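Local coordinates for protein-tyrosine-phosphatase (Vibrio vulnificus, PDB 7DHD), which probably catalyses the hydrolysis of phosphotyrosine residues in proteins, releasing phosphate, as a member of the low-molecular-weight protein tyrosine phosphatase family, at residues Leu87-Gly92 with Lys118-Pro123; Met109-Trp114 with Glu140-Trp145; Arg46-Pro51 with Asn69-Gln74; Lys7-Cys12 with Ala78-Tyr83. All coordinates share one frame; numbering follows the deposited sequence.

Interaction 1. Residues Leu87-Gly92 with Lys118-Pro123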
loop_
_atom_site.group_PDB
_atom_site.type_symbol
_atom_site.label_atom_id
_atom_site.label_comp_id
_atom_site.label_asym_id
_atom_site.label_seq_id
_atom_site.Cartn_x
_atom_site.Cartn_y
_atom_site.Cartn_z
ATOM N N LEU A 87 -3.629 -1.902 5.765
ATOM C CA LEU A 87 -3.232 -3.072 4.968
ATOM C C LEU A 87 -1.736 -3.086 4.717
ATOM O O LEU A 87 -1.236 -2.282 3.927
ATOM C CB LEU A 87 -4.003 -3.135 3.627
ATOM C CG LEU A 87 -5.535 -3.238 3.688
ATOM C CD1 LEU A 87 -6.136 -3.306 2.282
ATOM C CD2 LEU A 87 -5.972 -4.439 4.500
ATOM N N VAL A 88 -1.024 -4.013 5.376
ATOM C CA VAL A 88 0.430 -4.149 5.197
ATOM C C VAL A 88 0.769 -5.029 3.974
ATOM O O VAL A 88 0.004 -5.938 3.644
ATOM C CB VAL A 88 1.172 -4.613 6.462
ATOM C CG1 VAL A 88 1.080 -3.559 7.567
ATOM C CG2 VAL A 88 0.660 -5.973 6.952
ATOM N N MET A 89 1.905 -4.773 3.332
ATOM C CA MET A 89 2.344 -5.539 2.144
ATOM C C MET A 89 2.980 -6.917 2.485
ATOM O O MET A 89 2.906 -7.860 1.680
ATOM C CB MET A 89 3.274 -4.704 1.253
ATOM C CG MET A 89 2.512 -3.692 0.411
ATOM S SD MET A 89 1.517 -4.511 -0.866
ATOM C CE MET A 89 0.559 -3.124 -1.507
ATOM N N GLU A 90 3.563 -7.031 3.685
ATOM C CA GLU A 90 4.186 -8.264 4.192
ATOM C C GLU A 90 3.702 -8.559 5.608
ATOM O O GLU A 90 3.520 -7.630 6.398
ATOM C CB GLU A 90 5.721 -8.093 4.271
ATOM C CG GLU A 90 6.440 -8.120 2.938
ATOM C CD GLU A 90 7.948 -7.980 3.047
ATOM O OE1 GLU A 90 8.524 -8.418 4.071
ATOM O OE2 GLU A 90 8.561 -7.465 2.084
ATOM N N LYS A 91 3.605 -9.853 5.973
ATOM C CA LYS A 91 3.246 -10.243 7.342
ATOM C C LYS A 91 4.308 -9.730 8.327
ATOM O O LYS A 91 3.964 -9.330 9.442
ATOM C CB LYS A 91 3.077 -11.771 7.462
ATOM C CG LYS A 91 1.799 -12.271 6.776
ATOM C CD LYS A 91 1.591 -13.809 6.802
ATOM C CE LYS A 91 2.521 -14.718 5.992
ATOM N NZ LYS A 91 2.739 -14.237 4.617
ATOM N N GLY A 92 5.563 -9.680 7.879
ATOM C CA GLY A 92 6.699 -9.171 8.651
ATOM C C GLY A 92 6.576 -7.710 9.063
ATOM O O GLY A 92 7.098 -7.323 10.111
ATOM N N LYS A 118 -0.561 -14.375 1.052
ATOM C CA LYS A 118 0.741 -14.179 0.421
ATOM C C LYS A 118 1.323 -12.811 0.682
ATOM O O LYS A 118 0.613 -11.801 0.683
ATOM C CB LYS A 118 0.704 -14.476 -1.083
ATOM C CG LYS A 118 0.556 -15.973 -1.371
ATOM C CD LYS A 118 0.449 -16.273 -2.855
ATOM C CE LYS A 118 -0.510 -17.407 -3.101
ATOM N NZ LYS A 118 -0.015 -18.703 -2.546
ATOM N N ASP A 119 2.639 -12.775 0.844
ATOM C CA ASP A 119 3.370 -11.512 0.934
ATOM C C ASP A 119 3.574 -10.976 -0.493
ATOM O O ASP A 119 3.885 -11.755 -1.409
ATOM C CB ASP A 119 4.740 -11.758 1.577
ATOM C CG ASP A 119 4.741 -11.879 3.092
ATOM O OD1 ASP A 119 5.760 -12.276 3.635
ATOM O OD2 ASP A 119 3.722 -11.540 3.727
ATOM N N ILE A 120 3.417 -9.651 -0.682
ATOM C CA ILE A 120 3.634 -9.036 -1.988
ATOM C C ILE A 120 5.162 -8.861 -2.196
ATOM O O ILE A 120 5.823 -8.276 -1.335
ATOM C CB ILE A 120 2.837 -7.706 -2.168
ATOM C CG1 ILE A 120 1.284 -7.893 -1.934
ATOM C CG2 ILE A 120 3.155 -7.035 -3.514
ATOM C CD1 ILE A 120 0.484 -8.890 -2.852
ATOM N N PRO A 121 5.732 -9.374 -3.317
ATOM C CA PRO A 121 7.183 -9.226 -3.536
ATOM C C PRO A 121 7.603 -7.783 -3.749
ATOM O O PRO A 121 6.907 -7.034 -4.447
ATOM C CB PRO A 121 7.454 -10.091 -4.770
ATOM C CG PRO A 121 6.162 -10.113 -5.499
ATOM C CD PRO A 121 5.086 -10.072 -4.445
ATOM N N ASP A 122 8.701 -7.381 -3.090
ATOM C CA ASP A 122 9.239 -6.036 -3.231
ATOM C C ASP A 122 10.033 -5.920 -4.548
ATOM O O ASP A 122 11.008 -6.643 -4.723
ATOM C CB ASP A 122 10.112 -5.659 -2.018
ATOM C CG ASP A 122 10.740 -4.283 -2.109
ATOM O OD1 ASP A 122 10.203 -3.436 -2.829
ATOM O OD2 ASP A 122 11.747 -4.057 -1.443
ATOM N N PRO A 123 9.652 -4.997 -5.462
ATOM C CA PRO A 123 10.387 -4.870 -6.732
ATOM C C PRO A 123 11.543 -3.852 -6.696
ATOM O O PRO A 123 12.239 -3.685 -7.707
ATOM C CB PRO A 123 9.288 -4.408 -7.709
ATOM C CG PRO A 123 8.399 -3.547 -6.853
ATOM C CD PRO A 123 8.484 -4.089 -5.428
HETATM O O HOH W 1 0.374 -9.091 1.345
HETATM O O HOH W 2 6.934 -11.236 5.801
#
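Lys118 O and Met89 O are bridged by a water that donates to both and so joins the two segments. Asp119 makes the polar grip. Its OD2 receives the backbone N-H of Lys91 at 2.8 Å (N to OD2), the donor standing 36° out of the carboxylate plane. The same oxygen takes a weak bond from Lys91 NZ, 3.0 Å away, as part of a salt bridge. The lysine can reach it because its chain bends at its last two torsions, turning the ammonium toward the aspartate; NZ also donates to Gln117 O. Asp119 OD1 is tied through a second water to Gly92 N, so both carboxylate oxygens have partners. At Ile120 the contact turns to backbone and apolar packing. Ile120 N donates to Met89 O at 3.0 Å in a nearly straight bond (171°), while Ile120 CG1 lies 3.6 Å from Met89 SD. Ile120 O faces away to Arg18 NH1, the guanidinium nitrogen that also pairs with Glu90 OE2. Glu90 and Ile120 so probably help to position Arg18, the predicted catalytic arginine. Asp122, the predicted proton donor, follows in the same segment in an Asp-Pro-Tyr sequence, without touching residues 87-92 closely. Met89 rests on Val10 and Cys12 of strand 7-12, and strand 85-88 runs between that strand and 108-110, while Ile120, Pro121 and Pro123 lean on helix 128-146.

Interaction 2. Residues Met109-Trp114 with Glu140-Trp145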
loop_
_atom_site.group_PDB
_atom_site.type_symbol
_atom_site.label_atom_id
_atom_site.label_comp_id
_atom_site.label_asym_id
_atom_site.label_seq_id
_atom_site.Cartn_x
_atom_site.Cartn_y
_atom_site.Cartn_z
ATOM N N MET A 109 -4.518 -5.471 8.848
ATOM C CA MET A 109 -4.712 -6.659 8.046
ATOM C C MET A 109 -3.669 -6.736 6.933
ATOM O O MET A 109 -2.865 -5.809 6.782
ATOM C CB MET A 109 -6.159 -6.699 7.548
ATOM C CG MET A 109 -7.143 -6.909 8.680
ATOM S SD MET A 109 -8.871 -7.073 8.219
ATOM C CE MET A 109 -8.924 -8.775 7.687
ATOM N N LEU A 110 -3.654 -7.855 6.191
ATOM C CA LEU A 110 -2.685 -8.125 5.140
ATOM C C LEU A 110 -3.237 -7.778 3.763
ATOM O O LEU A 110 -4.378 -8.118 3.452
ATOM C CB LEU A 110 -2.249 -9.608 5.218
ATOM C CG LEU A 110 -1.092 -10.053 4.323
ATOM C CD1 LEU A 110 0.240 -9.448 4.777
ATOM C CD2 LEU A 110 -1.001 -11.570 4.288
ATOM N N PHE A 111 -2.418 -7.139 2.925
ATOM C CA PHE A 111 -2.861 -6.771 1.578
ATOM C C PHE A 111 -3.273 -8.033 0.781
ATOM O O PHE A 111 -4.334 -8.041 0.172
ATOM C CB PHE A 111 -1.820 -5.919 0.806
ATOM C CG PHE A 111 -2.445 -5.164 -0.344
ATOM C CD1 PHE A 111 -2.954 -3.880 -0.163
ATOM C CD2 PHE A 111 -2.550 -5.745 -1.606
ATOM C CE1 PHE A 111 -3.563 -3.197 -1.217
ATOM C CE2 PHE A 111 -3.145 -5.053 -2.666
ATOM C CZ PHE A 111 -3.644 -3.782 -2.468
ATOM N N GLY A 112 -2.486 -9.106 0.898
ATOM C CA GLY A 112 -2.742 -10.372 0.232
ATOM C C GLY A 112 -3.504 -11.390 1.069
ATOM O O GLY A 112 -3.339 -12.589 0.856
ATOM N N GLN A 113 -4.338 -10.933 2.028
ATOM C CA GLN A 113 -5.101 -11.830 2.918
ATOM C C GLN A 113 -6.004 -12.819 2.171
ATOM O O GLN A 113 -6.065 -13.993 2.546
ATOM C CB GLN A 113 -5.943 -11.012 3.914
ATOM C CG GLN A 113 -6.760 -11.858 4.931
ATOM C CD GLN A 113 -5.955 -12.756 5.883
ATOM O OE1 GLN A 113 -6.371 -13.883 6.199
ATOM N NE2 GLN A 113 -4.778 -12.338 6.278
ATOM N N TRP A 114 -6.720 -12.337 1.141
ATOM C CA TRP A 114 -7.703 -13.152 0.433
ATOM C C TRP A 114 -7.119 -13.919 -0.779
ATOM O O TRP A 114 -7.873 -14.542 -1.521
ATOM C CB TRP A 114 -8.935 -12.292 0.076
ATOM C CG TRP A 114 -9.417 -11.475 1.246
ATOM C CD1 TRP A 114 -9.308 -10.123 1.404
ATOM C CD2 TRP A 114 -9.941 -11.982 2.481
ATOM N NE1 TRP A 114 -9.770 -9.751 2.647
ATOM C CE2 TRP A 114 -10.156 -10.874 3.333
ATOM C CE3 TRP A 114 -10.280 -13.271 2.941
ATOM C CZ2 TRP A 114 -10.682 -11.013 4.627
ATOM C CZ3 TRP A 114 -10.808 -13.409 4.218
ATOM C CH2 TRP A 114 -11.002 -12.293 5.049
ATOM N N GLU A 140 -4.403 -8.817 -8.143
ATOM C CA GLU A 140 -5.147 -10.017 -7.718
ATOM C C GLU A 140 -5.648 -9.830 -6.259
ATOM O O GLU A 140 -6.828 -10.065 -5.977
ATOM C CB GLU A 140 -4.253 -11.269 -7.852
ATOM C CG GLU A 140 -5.029 -12.577 -7.743
ATOM C CD GLU A 140 -4.258 -13.885 -7.770
ATOM O OE1 GLU A 140 -3.009 -13.864 -7.870
ATOM O OE2 GLU A 140 -4.922 -14.943 -7.709
ATOM N N ALA A 141 -4.759 -9.346 -5.373
ATOM C CA ALA A 141 -5.064 -9.086 -3.962
ATOM C C ALA A 141 -6.140 -8.003 -3.773
ATOM O O ALA A 141 -7.066 -8.206 -2.979
ATOM C CB ALA A 141 -3.797 -8.710 -3.209
ATOM N N ALA A 142 -6.027 -6.878 -4.522
ATOM C CA ALA A 142 -6.964 -5.746 -4.464
ATOM C C ALA A 142 -8.346 -6.156 -4.948
ATOM O O ALA A 142 -9.336 -5.795 -4.307
ATOM C CB ALA A 142 -6.447 -4.578 -5.285
ATOM N N GLN A 143 -8.415 -6.926 -6.058
ATOM C CA GLN A 143 -9.682 -7.427 -6.598
ATOM C C GLN A 143 -10.433 -8.289 -5.558
ATOM O O GLN A 143 -11.646 -8.139 -5.409
ATOM C CB GLN A 143 -9.460 -8.189 -7.910
ATOM C CG GLN A 143 -9.409 -7.274 -9.124
ATOM C CD GLN A 143 -9.334 -8.073 -10.394
ATOM O OE1 GLN A 143 -8.270 -8.196 -10.994
ATOM N NE2 GLN A 143 -10.441 -8.685 -10.795
ATOM N N ALA A 144 -9.697 -9.142 -4.810
ATOM C CA ALA A 144 -10.250 -10.003 -3.751
ATOM C C ALA A 144 -10.708 -9.164 -2.541
ATOM O O ALA A 144 -11.724 -9.494 -1.928
ATOM C CB ALA A 144 -9.218 -11.039 -3.323
ATOM N N TRP A 145 -9.976 -8.067 -2.215
ATOM C CA TRP A 145 -10.371 -7.156 -1.136
ATOM C C TRP A 145 -11.653 -6.397 -1.506
ATOM O O TRP A 145 -12.534 -6.249 -0.660
ATOM C CB TRP A 145 -9.251 -6.162 -0.783
ATOM C CG TRP A 145 -8.454 -6.561 0.421
ATOM C CD1 TRP A 145 -7.145 -6.940 0.444
ATOM C CD2 TRP A 145 -8.917 -6.631 1.783
ATOM N NE1 TRP A 145 -6.761 -7.243 1.735
ATOM C CE2 TRP A 145 -7.831 -7.069 2.574
ATOM C CE3 TRP A 145 -10.149 -6.369 2.413
ATOM C CZ2 TRP A 145 -7.942 -7.264 3.960
ATOM C CZ3 TRP A 145 -10.255 -6.551 3.787
ATOM C CH2 TRP A 145 -9.159 -6.977 4.545
HETATM O O HOH W 3 -6.148 -10.032 -0.852
#
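Trp145 of helix 128-146 packs against Met109, Leu110, Phe111 and Trp114, where a type I beta turn (Leu110 to Gln113) follows the edge strand of the parallel sheet, a helix-on-sheet contact of the alpha/beta fold. The tight part centres on its indole. Trp145 NE1 donates to Leu110 O at 3.1 Å, with the oxygen essentially in the ring plane, and the same carbonyl accepts Gln113 N within the turn. With this bond fixing one edge, one face is covered by Trp114 in a T-shaped (edge-to-face) stack: the planes meet at 78°, and Trp114 NE1 stands 3.1 Å above the centre of the ring. On the inner side Phe111 CD2 touches Ala141 CB at 3.6 Å, while Ala142 turns toward helix 18-29. The contrast is with the side nearer solvent, where Met109 and Trp114 are partly exposed. There Met109 makes a Met-aromatic contact at the rim, SD 5.0 Å from the centroid of the six-membered ring of Trp145 and close to its plane, and the Trp114 ring has a cation-pi partner in Lys148. Between turn and helix sits a single water that donates to Phe111 O and Ala141 O and accepts from Trp114 N, 3.1 Å away.

Interaction 3. Residues Arg46-Pro51 with Asn69-Gln74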
loop_
_atom_site.group_PDB
_atom_site.type_symbol
_atom_site.label_atom_id
_atom_site.label_comp_id
_atom_site.label_asym_id
_atom_site.label_seq_id
_atom_site.Cartn_x
_atom_site.Cartn_y
_atom_site.Cartn_z
ATOM N N ARG A 46 15.564 14.893 1.678
ATOM C CA ARG A 46 15.713 15.815 2.810
ATOM C C ARG A 46 14.393 15.661 3.593
ATOM O O ARG A 46 14.157 14.589 4.144
ATOM C CB ARG A 46 15.996 17.273 2.374
ATOM C CG ARG A 46 17.339 17.801 2.834
ATOM C CD ARG A 46 17.448 19.285 2.562
ATOM N NE ARG A 46 18.823 19.701 2.289
ATOM C CZ ARG A 46 19.689 20.106 3.213
ATOM N NH1 ARG A 46 20.919 20.459 2.866
ATOM N NH2 ARG A 46 19.335 20.150 4.492
ATOM N N LEU A 47 13.480 16.631 3.530
ATOM C CA LEU A 47 12.205 16.452 4.232
ATOM C C LEU A 47 11.015 16.320 3.298
ATOM O O LEU A 47 9.890 16.162 3.776
ATOM C CB LEU A 47 11.967 17.564 5.284
ATOM C CG LEU A 47 12.976 17.665 6.437
ATOM C CD1 LEU A 47 12.723 18.906 7.249
ATOM C CD2 LEU A 47 12.960 16.416 7.324
ATOM N N ILE A 48 11.240 16.347 1.978
ATOM C CA ILE A 48 10.100 16.249 1.077
ATOM C C ILE A 48 9.831 14.753 0.695
ATOM O O ILE A 48 10.757 13.955 0.517
ATOM C CB ILE A 48 10.145 17.259 -0.132
ATOM C CG1 ILE A 48 9.992 16.582 -1.503
ATOM C CG2 ILE A 48 11.359 18.209 -0.128
ATOM C CD1 ILE A 48 8.556 16.608 -1.994
ATOM N N GLY A 49 8.547 14.406 0.656
ATOM C CA GLY A 49 8.056 13.082 0.304
ATOM C C GLY A 49 8.379 12.748 -1.140
ATOM O O GLY A 49 8.112 13.538 -2.052
ATOM N N LYS A 50 9.006 11.609 -1.348
ATOM C CA LYS A 50 9.401 11.217 -2.695
ATOM C C LYS A 50 8.228 10.727 -3.534
ATOM O O LYS A 50 7.269 10.173 -2.982
ATOM C CB LYS A 50 10.548 10.191 -2.645
ATOM C CG LYS A 50 11.895 10.836 -2.352
ATOM C CD LYS A 50 12.956 9.831 -1.998
ATOM C CE LYS A 50 13.797 9.411 -3.170
ATOM N NZ LYS A 50 15.093 8.841 -2.718
ATOM N N PRO A 51 8.278 10.888 -4.871
ATOM C CA PRO A 51 7.190 10.336 -5.698
ATOM C C PRO A 51 7.318 8.814 -5.786
ATOM O O PRO A 51 8.310 8.240 -5.314
ATOM C CB PRO A 51 7.399 11.015 -7.059
ATOM C CG PRO A 51 8.873 11.280 -7.124
ATOM C CD PRO A 51 9.355 11.470 -5.702
ATOM N N ASN A 69 1.651 12.070 -9.056
ATOM C CA ASN A 69 1.283 12.957 -7.930
ATOM C C ASN A 69 1.251 12.254 -6.542
ATOM O O ASN A 69 0.416 12.572 -5.688
ATOM C CB ASN A 69 -0.026 13.707 -8.186
ATOM C CG ASN A 69 -0.043 14.402 -9.517
ATOM O OD1 ASN A 69 -0.756 13.999 -10.426
ATOM N ND2 ASN A 69 0.824 15.389 -9.691
ATOM N N HIS A 70 2.158 11.290 -6.331
ATOM C CA HIS A 70 2.307 10.639 -5.035
ATOM C C HIS A 70 3.469 11.325 -4.293
ATOM O O HIS A 70 4.482 11.657 -4.903
ATOM C CB HIS A 70 2.572 9.127 -5.189
ATOM C CG HIS A 70 2.974 8.456 -3.905
ATOM N ND1 HIS A 70 2.044 8.181 -2.915
ATOM C CD2 HIS A 70 4.192 8.051 -3.480
ATOM C CE1 HIS A 70 2.725 7.623 -1.925
ATOM N NE2 HIS A 70 4.016 7.514 -2.221
ATOM N N GLN A 71 3.321 11.513 -2.986
ATOM C CA GLN A 71 4.351 12.061 -2.101
ATOM C C GLN A 71 4.404 11.072 -0.942
ATOM O O GLN A 71 3.385 10.821 -0.296
ATOM C CB GLN A 71 3.975 13.459 -1.588
ATOM C CG GLN A 71 4.040 14.560 -2.638
ATOM C CD GLN A 71 3.604 15.888 -2.050
ATOM O OE1 GLN A 71 4.187 16.399 -1.084
ATOM N NE2 GLN A 71 2.550 16.474 -2.601
ATOM N N SER A 72 5.557 10.459 -0.717
ATOM C CA SER A 72 5.652 9.479 0.373
ATOM C C SER A 72 5.431 10.163 1.731
ATOM O O SER A 72 5.707 11.362 1.875
ATOM C CB SER A 72 6.997 8.765 0.346
ATOM O OG SER A 72 8.007 9.726 0.596
ATOM N N GLN A 73 4.913 9.414 2.707
ATOM C CA GLN A 73 4.709 9.933 4.060
ATOM C C GLN A 73 5.052 8.891 5.116
ATOM O O GLN A 73 4.813 7.702 4.914
ATOM C CB GLN A 73 3.297 10.534 4.262
ATOM C CG GLN A 73 2.157 9.519 4.303
ATOM C CD GLN A 73 0.791 10.113 4.541
ATOM O OE1 GLN A 73 0.630 11.180 5.168
ATOM N NE2 GLN A 73 -0.229 9.438 4.034
ATOM N N GLN A 74 5.598 9.349 6.245
ATOM C CA GLN A 74 5.989 8.487 7.354
ATOM C C GLN A 74 4.799 7.938 8.132
ATOM O O GLN A 74 3.890 8.691 8.492
ATOM C CB GLN A 74 6.964 9.239 8.288
ATOM C CG GLN A 74 7.413 8.465 9.542
ATOM C CD GLN A 74 8.113 7.156 9.242
ATOM O OE1 GLN A 74 8.925 7.054 8.326
ATOM N NE2 GLN A 74 7.864 6.138 10.058
HETATM O O HOH W 4 6.129 15.992 1.051
#
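Lys50 and Ser72 are joined by two hydrogen bonds that together close a small ring. Ser72 N donates to Lys50 O at 2.9 Å, the donor tilted 26° from the carbonyl plane, and Lys50 N donates to Ser72 OG, also at 2.9 Å but with a bent angle of 132°. The hydroxyl, and not the backbone carbonyl, answers the amide because chi1 of 64° swings OG in between the backbone N and carbonyl carbon of its own residue. Ser72 O is met instead by Gly49 CA at 3.3 Å, a CA-H...O contact; with no side chain on Gly49, the two backbones come together to 4.3 Å between CA atoms. A second, straighter contact of this kind joins Pro51 CA to His70 O at 3.1 Å. The segments therefore run roughly antiparallel past each other, yet with a serine hydroxyl standing in for one carbonyl. Residues 46-51 come from the small two-strand hairpin 44-45/48-49, which probably belongs to the W-loop insertion that marks the group this phosphatase represents. Around the first shell, a water accepts from Gly49 N and donates to Gln71 OE1, bridging the open side, where Ile48 and Gln71 are exposed. On the buried side Ser72 OG also bonds to Glu43 O at the base of the hairpin. His70 presents its ring edge to Pro51 C; NE2 of the same ring bonds to Asn15 O of the phosphate-binding loop, and Asn15 OD1 accepts Gln73 N, while Gln73 NE2 reaches Ser37 O on strand 34-39.

Interaction 4. Residues Lys7-Cys12 with Ala78-Tyr83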
loop_
_atom_site.group_PDB
_atom_site.type_symbol
_atom_site.label_atom_id
_atom_site.label_comp_id
_atom_site.label_asym_id
_atom_site.label_seq_id
_atom_site.Cartn_x
_atom_site.Cartn_y
_atom_site.Cartn_z
ATOM N N LYS A 7 -11.977 4.493 5.107
ATOM C CA LYS A 7 -10.648 5.093 4.967
ATOM C C LYS A 7 -9.623 3.978 5.146
ATOM O O LYS A 7 -9.573 3.330 6.197
ATOM C CB LYS A 7 -10.431 6.267 5.944
ATOM C CG LYS A 7 -11.415 7.436 5.734
ATOM C CD LYS A 7 -11.122 8.610 6.679
ATOM C CE LYS A 7 -9.891 9.407 6.280
ATOM N NZ LYS A 7 -9.313 10.152 7.431
ATOM N N ILE A 8 -8.906 3.669 4.066
ATOM C CA ILE A 8 -7.938 2.564 4.032
ATOM C C ILE A 8 -6.530 3.100 3.844
ATOM O O ILE A 8 -6.300 3.906 2.936
ATOM C CB ILE A 8 -8.326 1.505 2.935
ATOM C CG1 ILE A 8 -9.782 1.003 3.103
ATOM C CG2 ILE A 8 -7.325 0.321 2.900
ATOM C CD1 ILE A 8 -10.442 0.420 1.855
ATOM N N LEU A 9 -5.589 2.638 4.684
ATOM C CA LEU A 9 -4.177 3.013 4.607
ATOM C C LEU A 9 -3.347 1.794 4.210
ATOM O O LEU A 9 -3.277 0.827 4.978
ATOM C CB LEU A 9 -3.682 3.574 5.952
ATOM C CG LEU A 9 -2.264 4.186 5.953
ATOM C CD1 LEU A 9 -2.235 5.558 5.207
ATOM C CD2 LEU A 9 -1.751 4.367 7.379
ATOM N N VAL A 10 -2.699 1.863 3.025
ATOM C CA VAL A 10 -1.844 0.795 2.483
ATOM C C VAL A 10 -0.427 1.076 2.943
ATOM O O VAL A 10 0.065 2.195 2.770
ATOM C CB VAL A 10 -1.944 0.679 0.945
ATOM C CG1 VAL A 10 -1.126 -0.503 0.425
ATOM C CG2 VAL A 10 -3.404 0.567 0.504
ATOM N N VAL A 11 0.224 0.080 3.530
ATOM C CA VAL A 11 1.546 0.281 4.122
ATOM C C VAL A 11 2.641 -0.663 3.607
ATOM O O VAL A 11 2.426 -1.868 3.506
ATOM C CB VAL A 11 1.389 0.177 5.684
ATOM C CG1 VAL A 11 2.734 0.164 6.422
ATOM C CG2 VAL A 11 0.482 1.279 6.239
ATOM N N CYS A 12 3.830 -0.088 3.310
ATOM C CA CYS A 12 5.066 -0.828 3.046
ATOM C C CYS A 12 6.215 -0.106 3.779
ATOM O O CYS A 12 5.930 0.615 4.742
ATOM C CB CYS A 12 5.329 -1.087 1.553
ATOM S SG CYS A 12 5.800 0.371 0.562
ATOM N N ALA A 78 -0.426 9.057 15.012
ATOM C CA ALA A 78 -1.418 10.076 14.650
ATOM C C ALA A 78 -2.051 9.736 13.290
ATOM O O ALA A 78 -3.268 9.809 13.144
ATOM C CB ALA A 78 -0.762 11.458 14.598
ATOM N N LEU A 79 -1.223 9.337 12.316
ATOM C CA LEU A 79 -1.706 8.980 10.981
ATOM C C LEU A 79 -2.628 7.742 11.039
ATOM O O LEU A 79 -3.710 7.768 10.450
ATOM C CB LEU A 79 -0.540 8.764 10.010
ATOM C CG LEU A 79 -0.959 8.567 8.540
ATOM C CD1 LEU A 79 -1.558 9.866 7.955
ATOM C CD2 LEU A 79 0.213 8.099 7.700
ATOM N N CYS A 80 -2.228 6.688 11.789
ATOM C CA CYS A 80 -3.049 5.474 11.907
ATOM C C CYS A 80 -4.431 5.716 12.522
ATOM O O CYS A 80 -5.387 5.019 12.158
ATOM C CB CYS A 80 -2.306 4.364 12.642
ATOM S SG CYS A 80 -0.895 3.700 11.729
ATOM N N SER A 81 -4.543 6.700 13.432
ATOM C CA SER A 81 -5.812 7.034 14.093
ATOM C C SER A 81 -6.877 7.587 13.114
ATOM O O SER A 81 -8.063 7.552 13.431
ATOM C CB SER A 81 -5.578 8.019 15.241
ATOM O OG SER A 81 -5.338 9.345 14.795
ATOM N N GLN A 82 -6.448 8.074 11.929
ATOM C CA GLN A 82 -7.311 8.664 10.891
ATOM C C GLN A 82 -7.932 7.626 9.933
ATOM O O GLN A 82 -8.807 7.987 9.132
ATOM C CB GLN A 82 -6.509 9.695 10.062
ATOM C CG GLN A 82 -5.985 10.902 10.853
ATOM C CD GLN A 82 -4.889 11.654 10.118
ATOM O OE1 GLN A 82 -3.900 12.110 10.709
ATOM N NE2 GLN A 82 -5.036 11.819 8.811
ATOM N N TYR A 83 -7.485 6.356 9.996
ATOM C CA TYR A 83 -7.939 5.307 9.069
ATOM C C TYR A 83 -8.677 4.162 9.770
ATOM O O TYR A 83 -8.389 3.847 10.918
ATOM C CB TYR A 83 -6.752 4.800 8.202
ATOM C CG TYR A 83 -6.236 5.885 7.279
ATOM C CD1 TYR A 83 -6.755 6.039 5.993
ATOM C CD2 TYR A 83 -5.327 6.842 7.732
ATOM C CE1 TYR A 83 -6.369 7.104 5.182
ATOM C CE2 TYR A 83 -4.947 7.916 6.936
ATOM C CZ TYR A 83 -5.456 8.035 5.654
ATOM O OH TYR A 83 -5.067 9.103 4.879
#
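Lys7 and Leu9, two residues apart on the first strand, point to the same side and straddle the ring of Tyr83 from opposite faces. Leu9 covers one face: its CB stands 3.7 Å above the ring plane, displaced toward the rim, in a CH-pi contact, and its CD1 continues the cover toward CE2 and CZ. Because CG of Leu9 is anti to the backbone N (chi1 -172°), the branch runs on across the ring at about a right angle to the tyrosine side chain. The second methyl, CD2, goes past the ring to meet Leu79 CD2 at 4.2 Å. Over the other face comes the ammonium of Lys7, NZ 4.8 Å from the ring centroid and 12° off the normal, a cation-pi contact. A bend at chi3 (74°) turns the lysine chain back to bring it there. The backbone atom Lys7 C meets the edge of the ring, 3.6 Å from Tyr83 CD1. Thus strand 7-12 of the parallel sheet is joined to the type I turn Cys80 to Tyr83, which leads on to strand 85-88. Lys7 NZ also donates to Gln82 O at 2.8 Å, while Tyr83 O is taken by Lys107. Since one ammonium is shared between a carbonyl and a pi face, its charge is probably partly offset at this rim, while the Leu9 side of the same ring remains apolar.

Overall arrangement
Three of the contacts meet on the parallel sheet. Strand 85-88 of interaction 1 lies between strand 7-12 of interaction 4 and strand 108-110 of interaction 2, probably hydrogen-bonded to both: Leu87 O lies 2.8 Å from Val11 N, and Val88 O 2.8 Å from Phe111 N. Interaction 4 carries Cys12, the predicted nucleophile, at the end of its strand. Interaction 1 brings Asp122 to the site, with Met89 about 4 Å from the Cys12 side chain and Glu90 about 3 Å from that of Arg18, also predicted to be catalytic. Interaction 2 lies at the 108-110 edge, its centre about 25 Å from that of interaction 3, which touches interaction 4 through Gln73, Gln74 and Leu79.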